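Local coordinates for protein putative sugar ABC transporter (PDB 5ULB) that probably binds methylthioribose-type sugars for uptake by an ABC importer, and is captured here holding a methylseleno-ribose in its pocket, at residues Gln242-Met247 against Val305-Leu310; Ala267-Leu272 against Tyr286-Ala291; Ala196-Tyr201 against Tyr221-Glu226; Lys137-Lys142 against Ile206-Gly211; Asp11-His16 against Lys275-Glu280. One frame throughout, in Å; residues are numbered along the deposited sequence.

Contact 1. Residues Gln242-Met247 against Val305-Leu310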
# COMPACT_ATOMS: atom_id res chain seq x y z
N GLN A 242 5.47 -12.61 4.21
CA GLN A 242 4.56 -13.57 4.83
C GLN A 242 3.60 -14.18 3.83
O GLN A 242 3.42 -15.37 3.79
CB GLN A 242 3.78 -12.91 6.00
CG GLN A 242 2.85 -13.89 6.75
CD GLN A 242 1.95 -13.29 7.87
OE1 GLN A 242 2.08 -12.14 8.19
NE2 GLN A 242 1.06 -14.09 8.42
N ASP A 243 3.02 -13.34 3.00
CA ASP A 243 2.00 -13.87 2.06
C ASP A 243 2.62 -14.89 1.14
O ASP A 243 1.99 -15.88 0.78
CB ASP A 243 1.42 -12.70 1.16
CG ASP A 243 0.86 -11.59 1.87
OD1 ASP A 243 0.58 -11.62 3.07
OD2 ASP A 243 0.66 -10.52 1.18
N LEU A 244 3.84 -14.58 0.64
CA LEU A 244 4.53 -15.54 -0.24
C LEU A 244 4.74 -16.87 0.46
O LEU A 244 4.60 -17.94 -0.17
CB LEU A 244 5.82 -14.94 -0.72
CG LEU A 244 5.65 -13.65 -1.55
CD1 LEU A 244 6.96 -12.97 -1.74
CD2 LEU A 244 5.00 -13.96 -2.95
N GLN A 245 5.16 -16.87 1.71
CA GLN A 245 5.26 -18.13 2.49
C GLN A 245 3.90 -18.82 2.63
O GLN A 245 3.82 -20.03 2.49
CB GLN A 245 5.89 -17.85 3.87
CG GLN A 245 7.36 -17.43 3.89
CD GLN A 245 8.32 -18.58 3.51
OE1 GLN A 245 8.48 -18.91 2.31
NE2 GLN A 245 8.88 -19.29 4.52
N LEU A 246 2.88 -18.04 2.92
CA LEU A 246 1.55 -18.67 3.10
C LEU A 246 1.05 -19.29 1.78
O LEU A 246 0.44 -20.32 1.86
CB LEU A 246 0.56 -17.71 3.67
CG LEU A 246 0.94 -17.13 5.06
CD1 LEU A 246 -0.08 -16.09 5.48
CD2 LEU A 246 1.19 -18.13 6.10
N MSE A 247 1.29 -18.67 0.64
CA MSE A 247 0.89 -19.29 -0.63
C MSE A 247 1.60 -20.62 -0.87
O MSE A 247 1.00 -21.46 -1.48
CB MSE A 247 1.04 -18.20 -1.77
CG MSE A 247 0.14 -16.90 -1.68
SE MSE A 247 0.53 -15.29 -2.82
CE MSE A 247 1.67 -16.04 -4.32
N VAL A 305 10.65 -17.53 -1.40
CA VAL A 305 10.91 -16.33 -2.16
C VAL A 305 10.41 -15.12 -1.33
O VAL A 305 9.32 -15.17 -0.72
CB VAL A 305 10.10 -16.35 -3.44
CG1 VAL A 305 10.35 -15.09 -4.34
CG2 VAL A 305 10.30 -17.63 -4.15
N ASN A 306 11.24 -14.08 -1.20
CA ASN A 306 10.81 -12.83 -0.61
C ASN A 306 10.39 -11.84 -1.68
O ASN A 306 10.55 -12.04 -2.85
CB ASN A 306 11.89 -12.27 0.33
CG ASN A 306 13.17 -12.09 -0.30
OD1 ASN A 306 13.28 -11.78 -1.52
ND2 ASN A 306 14.26 -12.09 0.63
N VAL A 307 9.81 -10.74 -1.25
CA VAL A 307 9.30 -9.72 -2.22
C VAL A 307 10.41 -9.24 -3.10
O VAL A 307 10.22 -9.10 -4.28
CB VAL A 307 8.57 -8.60 -1.47
CG1 VAL A 307 8.15 -7.48 -2.38
CG2 VAL A 307 7.39 -9.11 -0.73
N SER A 308 11.61 -8.99 -2.60
CA SER A 308 12.75 -8.50 -3.41
C SER A 308 13.06 -9.53 -4.52
O SER A 308 13.31 -9.14 -5.68
CB SER A 308 13.98 -8.14 -2.48
OG SER A 308 14.27 -9.19 -1.56
N GLY A 309 12.95 -10.79 -4.18
CA GLY A 309 13.20 -11.88 -5.07
C GLY A 309 12.21 -12.09 -6.21
O GLY A 309 12.43 -12.89 -7.12
N LEU A 310 11.07 -11.49 -6.08
CA LEU A 310 10.01 -11.65 -7.09
C LEU A 310 10.48 -11.13 -8.48
O LEU A 310 9.99 -11.57 -9.49
CB LEU A 310 8.74 -10.92 -6.72
CG LEU A 310 7.92 -11.54 -5.66
CD1 LEU A 310 6.75 -10.60 -5.26
CD2 LEU A 310 7.42 -12.96 -6.05
O HOH W 1 8.15 -17.77 0.08
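Leu244 and Val305 bring their CA atoms to 6.7 Å, the nearest CA pair between 242-247, on helix 241-248, and 305-310, in the loop after helix 295-299. One face of the helix turns to 305-310, of which 307-310 take up helical angles without regular helical bonding. Leu244 carries the contact. Its CG stands anti to its own carbonyl carbon (chi1 -62°), which carries both methyls out toward the loop. CD1 settles on the backbone, 3.4 Å from Val305 O, and also touches the Val307 methyl CG2 at 4.0 Å. CD2 goes to Leu310, and the two side chains meet tip to tip through their CD2 methyls, 4.1 Å apart. Leu298 packs on Leu244 and Val305 as well.

The loop keeps its own shape. Asn306 OD1 accepts Gly309 N at 2.9 Å, nearly along the C=O axis, as an Asx motif, while Ser308 OG donates to the same oxygen at 2.8 Å from well above the carbonyl plane. Val305 N donates to a water that also lies near Gln245 OE1, although that second approach is too short to be relied on. Asn241 OD1, just ahead of 242-247, takes Val307 N. The join is thus mostly aliphatic: the methyls of Leu244 pack on a backbone held in place by the Asx motif of Asn306, and direct polar anchoring comes from Asn241 beside it.

Contact 2. Residues Ala267-Leu272 against Tyr286-Ala291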
# COMPACT_ATOMS: atom_id res chain seq x y z
N ALA A 267 9.58 4.71 -2.04
CA ALA A 267 10.70 5.34 -2.75
C ALA A 267 10.20 6.43 -3.71
O ALA A 267 10.87 7.47 -3.79
CB ALA A 267 11.47 4.29 -3.46
N VAL A 268 9.16 6.12 -4.50
CA VAL A 268 8.72 7.12 -5.46
C VAL A 268 8.23 8.36 -4.77
O VAL A 268 8.44 9.47 -5.31
CB VAL A 268 7.75 6.44 -6.42
CG1 VAL A 268 6.91 7.46 -7.17
CG2 VAL A 268 8.49 5.49 -7.36
N ASN A 269 7.46 8.21 -3.69
CA ASN A 269 7.08 9.45 -2.97
C ASN A 269 8.27 10.25 -2.50
O ASN A 269 8.21 11.48 -2.57
CB ASN A 269 6.09 9.07 -1.83
CG ASN A 269 4.66 8.92 -2.35
OD1 ASN A 269 3.93 9.94 -2.38
ND2 ASN A 269 4.24 7.74 -2.81
N LEU A 270 9.32 9.61 -2.07
CA LEU A 270 10.55 10.33 -1.72
C LEU A 270 11.12 11.03 -2.94
O LEU A 270 11.55 12.16 -2.85
CB LEU A 270 11.52 9.36 -0.99
CG LEU A 270 12.69 9.98 -0.27
CD1 LEU A 270 13.80 10.42 -1.19
CD2 LEU A 270 12.33 11.00 0.74
N ARG A 271 11.24 10.29 -4.06
CA ARG A 271 11.77 10.89 -5.30
C ARG A 271 11.01 12.17 -5.65
O ARG A 271 11.58 13.19 -6.07
CB ARG A 271 11.68 9.91 -6.48
CG ARG A 271 12.52 8.70 -6.33
CD ARG A 271 12.33 7.81 -7.58
NE ARG A 271 12.91 6.50 -7.38
CZ ARG A 271 12.76 5.48 -8.23
NH1 ARG A 271 12.07 5.62 -9.32
NH2 ARG A 271 13.33 4.34 -7.99
N LEU A 272 9.67 12.12 -5.55
CA LEU A 272 8.84 13.28 -5.83
C LEU A 272 9.15 14.48 -4.94
O LEU A 272 9.27 15.57 -5.41
CB LEU A 272 7.34 12.90 -5.80
CG LEU A 272 6.87 12.04 -6.98
CD1 LEU A 272 5.59 11.31 -6.61
CD2 LEU A 272 6.65 12.96 -8.16
N TYR A 286 -0.06 10.77 -9.84
CA TYR A 286 0.69 9.65 -10.34
C TYR A 286 0.06 8.34 -9.81
O TYR A 286 -0.29 8.22 -8.63
CB TYR A 286 2.18 9.69 -9.88
CG TYR A 286 3.05 8.57 -10.31
CD1 TYR A 286 3.50 8.47 -11.63
CD2 TYR A 286 3.34 7.46 -9.48
CE1 TYR A 286 4.27 7.45 -12.07
CE2 TYR A 286 4.07 6.46 -9.96
CZ TYR A 286 4.58 6.45 -11.22
OH TYR A 286 5.34 5.40 -11.63
N GLU A 287 -0.02 7.36 -10.71
CA GLU A 287 -0.63 6.07 -10.38
C GLU A 287 0.37 4.93 -10.54
O GLU A 287 1.02 4.80 -11.60
CB GLU A 287 -1.84 5.82 -11.28
CG GLU A 287 -2.67 4.66 -10.90
CD GLU A 287 -3.95 4.55 -11.73
OE1 GLU A 287 -3.88 4.02 -12.84
OE2 GLU A 287 -4.99 4.95 -11.17
N PHE A 288 0.48 4.03 -9.54
CA PHE A 288 1.32 2.90 -9.64
C PHE A 288 0.58 1.74 -10.32
O PHE A 288 -0.58 1.57 -10.10
CB PHE A 288 1.72 2.41 -8.21
CG PHE A 288 2.53 3.43 -7.47
CD1 PHE A 288 3.89 3.46 -7.58
CD2 PHE A 288 1.96 4.35 -6.63
CE1 PHE A 288 4.66 4.43 -6.92
CE2 PHE A 288 2.70 5.35 -5.93
CZ PHE A 288 4.06 5.39 -6.12
N ARG A 289 1.32 0.92 -11.01
CA ARG A 289 0.75 -0.30 -11.69
C ARG A 289 1.07 -1.56 -10.92
O ARG A 289 2.25 -1.76 -10.49
CB ARG A 289 1.35 -0.39 -13.15
CG ARG A 289 0.90 0.74 -14.03
CD ARG A 289 1.10 0.51 -15.52
NE ARG A 289 1.14 1.88 -16.09
CZ ARG A 289 2.28 2.49 -16.26
NH1 ARG A 289 3.33 1.78 -15.97
NH2 ARG A 289 2.35 3.70 -16.73
N ALA A 290 0.12 -2.45 -10.90
CA ALA A 290 0.30 -3.72 -10.11
C ALA A 290 0.53 -4.88 -10.99
O ALA A 290 0.33 -4.82 -12.24
CB ALA A 290 -0.88 -4.02 -9.28
N ALA A 291 1.01 -5.97 -10.42
CA ALA A 291 1.16 -7.25 -11.02
C ALA A 291 0.28 -8.25 -10.31
O ALA A 291 0.05 -8.14 -9.11
CB ALA A 291 2.63 -7.72 -10.97
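Val268 meets the Phe288 ring with CB and its methyls, and this apolar touch carries most of the contact. CB lies in the ring plane at the edge, 3.7 Å from Phe288 CE1, and CG1 comes equally near to CZ. The two side chains run alongside one another, pointing opposite ways. CG1 also reaches Tyr286 CE2 at 4.1 Å, so one methyl touches both rings.

Between the aromatics, Tyr286 CE2 sits 3.7 Å above one face of Phe288, offset toward the rim, while Phe288 CE1 lies at the edge of the tyrosine ring in its plane.

The polar neighbour is Asn269. Its ND2 approaches the edge of Phe288 near the ring plane, 4.1 Å from CZ, with amide and ring planes 35° apart. That amide is fixed from elsewhere: ND2 donates to Ile265 O and Thr120 OG1, and OD1 is bonded to Ser104 OG. Tyr286 OH is tied to Asp322 OD2.

The axis of 267-272, part of helix 262-278, passes 11.3 Å from that of 286-288 at 160°: helix-on-sheet packing of the alpha/beta periplasmic-binding-protein fold. Strand 285-294 is hydrogen-bonded to strand 118-122, whose Thr120 touches both rings, and Phe323 from a later loop packs against Val268 and Tyr286.

Contact 3. Residues Ala196-Tyr201 against Tyr221-Glu226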
# COMPACT_ATOMS: atom_id res chain seq x y z
N ALA A 196 -15.60 -16.64 13.80
CA ALA A 196 -17.00 -16.63 14.13
C ALA A 196 -17.90 -16.69 12.88
O ALA A 196 -18.96 -17.34 12.92
CB ALA A 196 -17.33 -15.36 14.95
N VAL A 197 -17.48 -16.08 11.76
CA VAL A 197 -18.25 -16.14 10.51
C VAL A 197 -18.24 -17.61 10.01
O VAL A 197 -19.27 -18.13 9.53
CB VAL A 197 -17.71 -15.17 9.47
CG1 VAL A 197 -18.51 -15.32 8.22
CG2 VAL A 197 -18.00 -13.81 9.96
N LEU A 198 -17.10 -18.30 10.14
CA LEU A 198 -17.00 -19.71 9.74
C LEU A 198 -17.97 -20.59 10.55
O LEU A 198 -18.52 -21.60 10.07
CB LEU A 198 -15.61 -20.20 9.93
CG LEU A 198 -14.55 -19.59 9.01
CD1 LEU A 198 -13.15 -20.08 9.40
CD2 LEU A 198 -14.77 -19.95 7.54
N ALA A 199 -18.20 -20.19 11.80
CA ALA A 199 -19.15 -20.95 12.63
C ALA A 199 -20.59 -20.73 12.26
O ALA A 199 -21.44 -21.61 12.45
CB ALA A 199 -18.92 -20.58 14.08
N LYS A 200 -20.90 -19.54 11.74
CA LYS A 200 -22.25 -19.23 11.27
C LYS A 200 -22.58 -19.89 9.91
O LYS A 200 -23.77 -20.21 9.67
CB LYS A 200 -22.45 -17.72 11.13
CG LYS A 200 -22.54 -16.99 12.40
CD LYS A 200 -22.97 -15.52 12.32
CE LYS A 200 -22.16 -14.75 11.34
NZ LYS A 200 -22.66 -13.36 11.38
N TYR A 201 -21.52 -20.15 9.11
CA TYR A 201 -21.71 -20.70 7.75
C TYR A 201 -20.78 -21.89 7.60
O TYR A 201 -19.62 -21.76 7.20
CB TYR A 201 -21.32 -19.58 6.76
CG TYR A 201 -22.16 -18.37 6.76
CD1 TYR A 201 -23.44 -18.42 6.26
CD2 TYR A 201 -21.73 -17.19 7.32
CE1 TYR A 201 -24.25 -17.27 6.29
CE2 TYR A 201 -22.48 -16.03 7.28
CZ TYR A 201 -23.76 -16.09 6.85
OH TYR A 201 -24.54 -14.94 6.79
N TYR A 221 -6.47 -16.28 6.53
CA TYR A 221 -5.68 -17.48 6.27
C TYR A 221 -5.48 -18.34 7.54
O TYR A 221 -5.70 -19.53 7.58
CB TYR A 221 -4.34 -17.12 5.64
CG TYR A 221 -3.49 -18.31 5.33
CD1 TYR A 221 -2.66 -18.92 6.32
CD2 TYR A 221 -3.51 -18.92 4.10
CE1 TYR A 221 -1.95 -20.04 6.09
CE2 TYR A 221 -2.72 -20.03 3.85
CZ TYR A 221 -1.96 -20.62 4.85
OH TYR A 221 -1.27 -21.72 4.58
N LYS A 222 -5.06 -17.60 8.60
CA LYS A 222 -4.91 -18.33 9.91
C LYS A 222 -6.20 -18.94 10.34
O LYS A 222 -6.22 -20.09 10.78
CB LYS A 222 -4.41 -17.32 10.93
CG LYS A 222 -4.16 -17.91 12.34
CD LYS A 222 -3.71 -16.74 13.34
CE LYS A 222 -3.84 -17.11 14.84
NZ LYS A 222 -2.69 -17.92 14.94
N ALA A 223 -7.31 -18.22 10.23
CA ALA A 223 -8.56 -18.79 10.63
C ALA A 223 -8.91 -20.01 9.77
O ALA A 223 -9.43 -21.02 10.30
CB ALA A 223 -9.70 -17.79 10.52
N LEU A 224 -8.67 -19.94 8.48
CA LEU A 224 -9.00 -21.13 7.63
C LEU A 224 -8.20 -22.34 8.04
O LEU A 224 -8.69 -23.47 8.10
CB LEU A 224 -8.79 -20.83 6.11
CG LEU A 224 -9.67 -19.71 5.53
CD1 LEU A 224 -9.43 -19.63 4.04
CD2 LEU A 224 -11.12 -19.94 5.79
N GLN A 225 -6.90 -22.15 8.27
CA GLN A 225 -6.06 -23.28 8.68
C GLN A 225 -6.51 -23.83 9.99
O GLN A 225 -6.70 -25.03 10.16
CB GLN A 225 -4.62 -22.85 8.72
CG GLN A 225 -3.96 -22.75 7.31
CD GLN A 225 -3.71 -24.07 6.52
OE1 GLN A 225 -4.09 -25.13 6.97
NE2 GLN A 225 -2.98 -23.97 5.40
N GLU A 226 -6.66 -22.95 11.01
CA GLU A 226 -6.90 -23.42 12.38
C GLU A 226 -8.27 -24.04 12.54
O GLU A 226 -8.46 -24.88 13.41
CB GLU A 226 -6.68 -22.29 13.37
CG GLU A 226 -5.27 -21.95 13.46
CD GLU A 226 -4.87 -20.91 14.46
OE1 GLU A 226 -5.77 -20.37 15.10
OE2 GLU A 226 -3.61 -20.56 14.55
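Two groups grip Tyr221 OH on the helix whose Ala223 and Leu224 pack against Leu198. Gln225 NE2, one turn further on, donates to it at 2.9 Å with an N-H...O angle of 152° and with the hydroxyl close to the amide plane; Glu249 OE1 is its other hydrogen-bonding partner. NE2 thus has two acceptors, Tyr221 OH and Ala250 O. On the outer part of the same helix Lys222 NZ forms a salt bridge with Glu226 OE2 at 2.8 Å, again one turn apart, on the syn side and 28° out of the carboxylate plane.

Between the segments no polar bond forms; Leu198 makes van der Waals contacts with a carbonyl and with apolar groups. Its CG sits beside the backbone N (chi1 -67°), and the two methyls point to helix 214-226. CD1 comes to 3.9 Å from Ala223 O, an oxygen already hydrogen-bonded to Asn227 ND2, and stays 4.3 Å from Ala223 CB. CD2 meets Leu224 CD2 at 4.0 Å. Leu198 and Leu224 cross at about a right angle, and a single methyl of Leu224 touches both methyls of Leu198.

Helices 186-200 and 214-226 are the connecting helices of successive beta-alpha-beta units, the first between parallel strands 173-179 and 208-211, the second between 208-211 and 233-237. Arg229, from the loop after the second helix, bonds Leu198 O and Tyr201 O at the end of the first. Underneath, Leu224 packs on Leu234 of strand 233-237, and Val197 on strand 173-179.

Contact 4. Residues Lys137-Lys142 against Ile206-Gly211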
# COMPACT_ATOMS: atom_id res chain seq x y z
N LYS A 137 -14.05 -15.50 -12.11
CA LYS A 137 -13.67 -16.45 -13.17
C LYS A 137 -13.62 -17.87 -12.55
O LYS A 137 -14.18 -18.82 -13.11
CB LYS A 137 -12.31 -16.10 -13.67
CG LYS A 137 -12.21 -14.88 -14.55
CD LYS A 137 -10.74 -14.61 -15.02
CE LYS A 137 -10.66 -13.38 -15.89
NZ LYS A 137 -9.32 -13.03 -16.22
N ASP A 138 -12.96 -18.03 -11.42
CA ASP A 138 -12.73 -19.37 -10.83
C ASP A 138 -14.04 -20.03 -10.41
O ASP A 138 -14.12 -21.20 -10.43
CB ASP A 138 -11.83 -19.27 -9.65
CG ASP A 138 -10.37 -18.97 -10.05
OD1 ASP A 138 -10.00 -18.97 -11.25
OD2 ASP A 138 -9.50 -18.81 -9.08
N PHE A 139 -15.06 -19.23 -10.04
CA PHE A 139 -16.33 -19.75 -9.59
C PHE A 139 -17.45 -19.61 -10.65
O PHE A 139 -18.64 -19.85 -10.37
CB PHE A 139 -16.71 -19.15 -8.24
CG PHE A 139 -15.87 -19.68 -7.14
CD1 PHE A 139 -16.22 -20.82 -6.48
CD2 PHE A 139 -14.69 -19.10 -6.84
CE1 PHE A 139 -15.39 -21.36 -5.48
CE2 PHE A 139 -13.89 -19.64 -5.85
CZ PHE A 139 -14.20 -20.76 -5.16
N ASN A 140 -17.07 -19.19 -11.84
CA ASN A 140 -18.12 -18.99 -12.90
C ASN A 140 -19.31 -18.17 -12.48
O ASN A 140 -20.47 -18.42 -12.78
CB ASN A 140 -18.65 -20.29 -13.51
CG ASN A 140 -17.68 -21.07 -14.35
OD1 ASN A 140 -16.65 -21.53 -13.89
ND2 ASN A 140 -18.10 -21.35 -15.58
N GLY A 141 -19.02 -17.12 -11.78
CA GLY A 141 -20.03 -16.15 -11.43
C GLY A 141 -20.98 -16.61 -10.36
O GLY A 141 -21.96 -15.91 -10.10
N LYS A 142 -20.67 -17.71 -9.65
CA LYS A 142 -21.60 -18.21 -8.62
C LYS A 142 -20.75 -18.57 -7.38
O LYS A 142 -20.03 -19.57 -7.36
CB LYS A 142 -22.32 -19.49 -9.09
CG LYS A 142 -23.30 -19.98 -7.98
CD LYS A 142 -24.06 -21.20 -8.55
CE LYS A 142 -25.48 -21.34 -8.07
NZ LYS A 142 -25.30 -21.69 -6.66
N ILE A 206 -19.71 -21.32 2.37
CA ILE A 206 -18.82 -20.22 1.92
C ILE A 206 -17.93 -20.85 0.83
O ILE A 206 -17.32 -21.88 1.03
CB ILE A 206 -17.91 -19.65 3.07
CG1 ILE A 206 -18.75 -19.13 4.19
CG2 ILE A 206 -16.99 -18.61 2.50
CD1 ILE A 206 -17.90 -18.88 5.45
N ASP A 207 -17.82 -20.12 -0.28
CA ASP A 207 -16.91 -20.54 -1.35
C ASP A 207 -15.56 -19.84 -1.38
O ASP A 207 -14.53 -20.47 -1.69
CB ASP A 207 -17.62 -20.31 -2.71
CG ASP A 207 -18.90 -21.13 -2.82
OD1 ASP A 207 -18.75 -22.35 -2.66
OD2 ASP A 207 -20.01 -20.55 -2.93
N ALA A 208 -15.55 -18.51 -1.06
CA ALA A 208 -14.36 -17.77 -1.23
C ALA A 208 -14.38 -16.55 -0.32
O ALA A 208 -15.44 -16.10 0.11
CB ALA A 208 -14.16 -17.37 -2.73
N ILE A 209 -13.17 -15.98 -0.14
CA ILE A 209 -12.98 -14.74 0.60
C ILE A 209 -12.16 -13.77 -0.24
O ILE A 209 -11.11 -14.17 -0.77
CB ILE A 209 -12.34 -15.02 2.00
CG1 ILE A 209 -13.21 -15.94 2.80
CG2 ILE A 209 -11.98 -13.74 2.70
CD1 ILE A 209 -12.60 -16.37 4.12
N TRP A 210 -12.64 -12.53 -0.32
CA TRP A 210 -11.86 -11.47 -0.99
C TRP A 210 -11.31 -10.55 0.05
O TRP A 210 -12.06 -9.87 0.76
CB TRP A 210 -12.74 -10.71 -1.95
CG TRP A 210 -12.06 -9.60 -2.71
CD1 TRP A 210 -10.85 -9.70 -3.36
CD2 TRP A 210 -12.47 -8.25 -2.81
NE1 TRP A 210 -10.53 -8.50 -3.91
CE2 TRP A 210 -11.50 -7.60 -3.58
CE3 TRP A 210 -13.56 -7.52 -2.38
CZ2 TRP A 210 -11.59 -6.23 -3.92
CZ3 TRP A 210 -13.65 -6.23 -2.70
CH2 TRP A 210 -12.65 -5.59 -3.46
N GLY A 211 -9.94 -10.53 0.13
CA GLY A 211 -9.31 -9.66 1.09
C GLY A 211 -8.72 -8.43 0.39
O GLY A 211 -7.86 -8.52 -0.48
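The Phe139 ring comes down at a slant on Asp207 and Ala208, its far rim doing the touching. This is the alpha/beta layering of a type I periplasmic binding protein, met where helix 124-138 turns back into strand 143-148. CZ is 3.5 Å from Asp207 O, CE1 is 3.7 Å from Asp207 CB, and on the other side of the rim CE2 meets the Ala208 methyl at 3.9 Å. The ring thus touches CB and the backbone O of Asp207, whose carboxylate plane is turned 39° from it. Tyr235 of strand 233-237 packs on the same phenylalanine.

The helix ends in a Schellman motif: Asn140, at positive phi, is its C-prime residue, with Asn140 N bonded to Lys137 O and Gly141 N to Val136 O. A type I' turn from Phe139 to Lys142 overlaps this helix end and points the chain into the strand. Phe139, first residue to leave the helix, reaches with its ring to the start of strand 208-211, the sheet neighbour of strand 143-148.

The backbones of Asp207 and Asn144 are hydrogen-bonded to each other. As for the Asp207 side chain, Lys142 NZ remains 6.6 Å from Asp207 OD2, too far for a salt bridge. That same OD2 accepts the backbone N of Asn144, two residues beyond the turn.

Contact 5. Residues Asp11-His16 against Lys275-Glu280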
# COMPACT_ATOMS: atom_id res chain seq x y z
N ASP A 11 21.02 23.33 -7.00
CA ASP A 11 21.44 24.30 -6.05
C ASP A 11 20.69 24.26 -4.73
O ASP A 11 21.33 24.48 -3.70
CB ASP A 11 21.30 25.67 -6.70
CG ASP A 11 21.70 26.82 -5.80
OD1 ASP A 11 22.94 26.88 -5.50
OD2 ASP A 11 20.79 27.64 -5.46
N ALA A 12 19.36 24.13 -4.74
CA ALA A 12 18.62 24.23 -3.50
C ALA A 12 19.04 23.10 -2.57
O ALA A 12 18.98 23.26 -1.36
CB ALA A 12 17.12 24.17 -3.73
N ILE A 13 19.48 21.94 -3.11
CA ILE A 13 20.00 20.84 -2.24
C ILE A 13 21.45 21.11 -1.87
O ILE A 13 21.80 21.04 -0.68
CB ILE A 13 19.75 19.52 -2.93
CG1 ILE A 13 18.19 19.25 -2.92
CG2 ILE A 13 20.44 18.35 -2.25
CD1 ILE A 13 17.81 18.05 -3.71
N ALA A 14 22.27 21.55 -2.84
CA ALA A 14 23.67 21.80 -2.59
C ALA A 14 23.93 22.89 -1.52
O ALA A 14 24.83 22.74 -0.69
CB ALA A 14 24.36 22.13 -3.91
N LYS A 15 23.08 23.91 -1.48
CA LYS A 15 23.29 25.09 -0.59
C LYS A 15 22.59 24.92 0.76
O LYS A 15 22.74 25.74 1.66
CB LYS A 15 22.71 26.32 -1.31
CG LYS A 15 21.18 26.56 -1.08
CD LYS A 15 20.43 27.55 -2.03
CE LYS A 15 20.98 28.98 -2.08
NZ LYS A 15 20.55 29.66 -3.35
N HIS A 16 21.84 23.86 0.95
CA HIS A 16 21.08 23.67 2.18
C HIS A 16 21.95 23.59 3.42
O HIS A 16 22.99 22.94 3.35
CB HIS A 16 20.22 22.42 2.02
CG HIS A 16 19.18 22.28 3.07
ND1 HIS A 16 19.37 21.57 4.22
CD2 HIS A 16 17.94 22.81 3.17
CE1 HIS A 16 18.28 21.61 4.98
NE2 HIS A 16 17.38 22.36 4.35
N LYS A 275 12.53 15.99 -5.93
CA LYS A 275 12.40 16.87 -7.12
C LYS A 275 11.75 18.18 -6.71
O LYS A 275 12.16 19.23 -7.27
CB LYS A 275 11.60 16.13 -8.18
CG LYS A 275 12.34 15.02 -8.86
CD LYS A 275 11.53 14.30 -9.93
CE LYS A 275 11.15 15.16 -11.11
NZ LYS A 275 12.22 15.41 -11.96
N LYS A 276 10.69 18.16 -5.91
CA LYS A 276 10.06 19.40 -5.50
C LYS A 276 11.05 20.30 -4.76
O LYS A 276 11.12 21.51 -5.05
CB LYS A 276 8.88 19.12 -4.60
CG LYS A 276 7.70 18.43 -5.37
CD LYS A 276 6.68 17.84 -4.43
CE LYS A 276 5.63 16.94 -5.12
NZ LYS A 276 4.86 17.73 -6.12
N ILE A 277 11.87 19.73 -3.84
CA ILE A 277 12.84 20.56 -3.11
C ILE A 277 13.82 21.15 -4.11
O ILE A 277 14.24 22.29 -3.98
CB ILE A 277 13.52 19.69 -2.06
CG1 ILE A 277 12.51 19.38 -0.93
CG2 ILE A 277 14.66 20.44 -1.39
CD1 ILE A 277 12.93 18.28 0.06
N ALA A 278 14.23 20.35 -5.12
CA ALA A 278 15.17 20.82 -6.14
C ALA A 278 14.62 21.82 -7.10
O ALA A 278 15.39 22.41 -7.88
CB ALA A 278 15.66 19.63 -6.90
N GLY A 279 13.31 22.00 -7.10
CA GLY A 279 12.70 22.97 -8.06
C GLY A 279 12.38 22.38 -9.45
O GLY A 279 12.18 23.16 -10.39
N GLU A 280 12.31 21.08 -9.56
CA GLU A 280 12.00 20.36 -10.81
C GLU A 280 10.52 20.07 -10.91
O GLU A 280 9.87 19.77 -9.89
CB GLU A 280 12.82 19.07 -10.90
CG GLU A 280 14.29 19.27 -11.08
CD GLU A 280 15.08 17.98 -11.23
OE1 GLU A 280 14.56 16.81 -11.03
OE2 GLU A 280 16.20 18.08 -11.69
O HOH W 2 17.60 24.05 -7.10
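Ala12 and Ile13 of the short helix 11-14 pack on the last turn of helix 262-278, where Ala12 and Ala278 bring their CA atoms to 5.5 Å. Of the van der Waals touches, Ala12 CB lies 3.4 Å from the carbonyl Ile277 O; Ile13 makes the apolar ones. Ile13 and Ile277 cross at about a right angle, CG1 of the former meeting CG2 of the latter at 4.0 Å, while Ile13 CD1 reaches the Ala278 methyl at 4.2 Å.

One water bridges the backbones, accepting from Ala12 N and donating to Ala278 O, each at 2.9 Å. It therefore links the first turn of one helix to the Ala278 carbonyl at the end of the other. That end is a Schellman motif: Gly279, at positive phi (86°), closes the helix, with Gly279 N bonded to Lys276 O and Glu280 N to Lys275 O. This surface contact fastens the N-terminal helix beside helix 327-335, whose Trp327 packs on both Ile13 and Ala278.

Salt bridges brace each segment separately. Lys15 NZ takes the syn lone pair of Asp11 OD2 at 2.9 Å. Lys275 NZ meets Glu280 OE1 at the same length, but from above the carboxylate plane; Ser325 OG also bonds that oxygen, and Trp327 NE1 bonds OE2.

The five contacts spread along a two-lobed chain, with the ligand between. The Phe288 side chain of contact 2 is about 9 Å from the sugar analogue, and the Val307 side chain of contact 1 is about 13 Å away; neither residue lines the pocket. Strand 208-211 of contact 4 leads straight into Thr212 and Trp213, which do. Contacts 3 and 4 interlock at one end: Leu198 CD2 packs on Ile206 CD1 at 3.9 Å, and strand 208-211 joins helix 186-200 to helix 214-226. Tyr221 of contact 3 also packs on Leu246 of contact 1. Contacts 2 and 5 share helix 262-278, their centres about 20 Å apart, whereas the centres of contacts 3 and 5 are separated by about 53 Å.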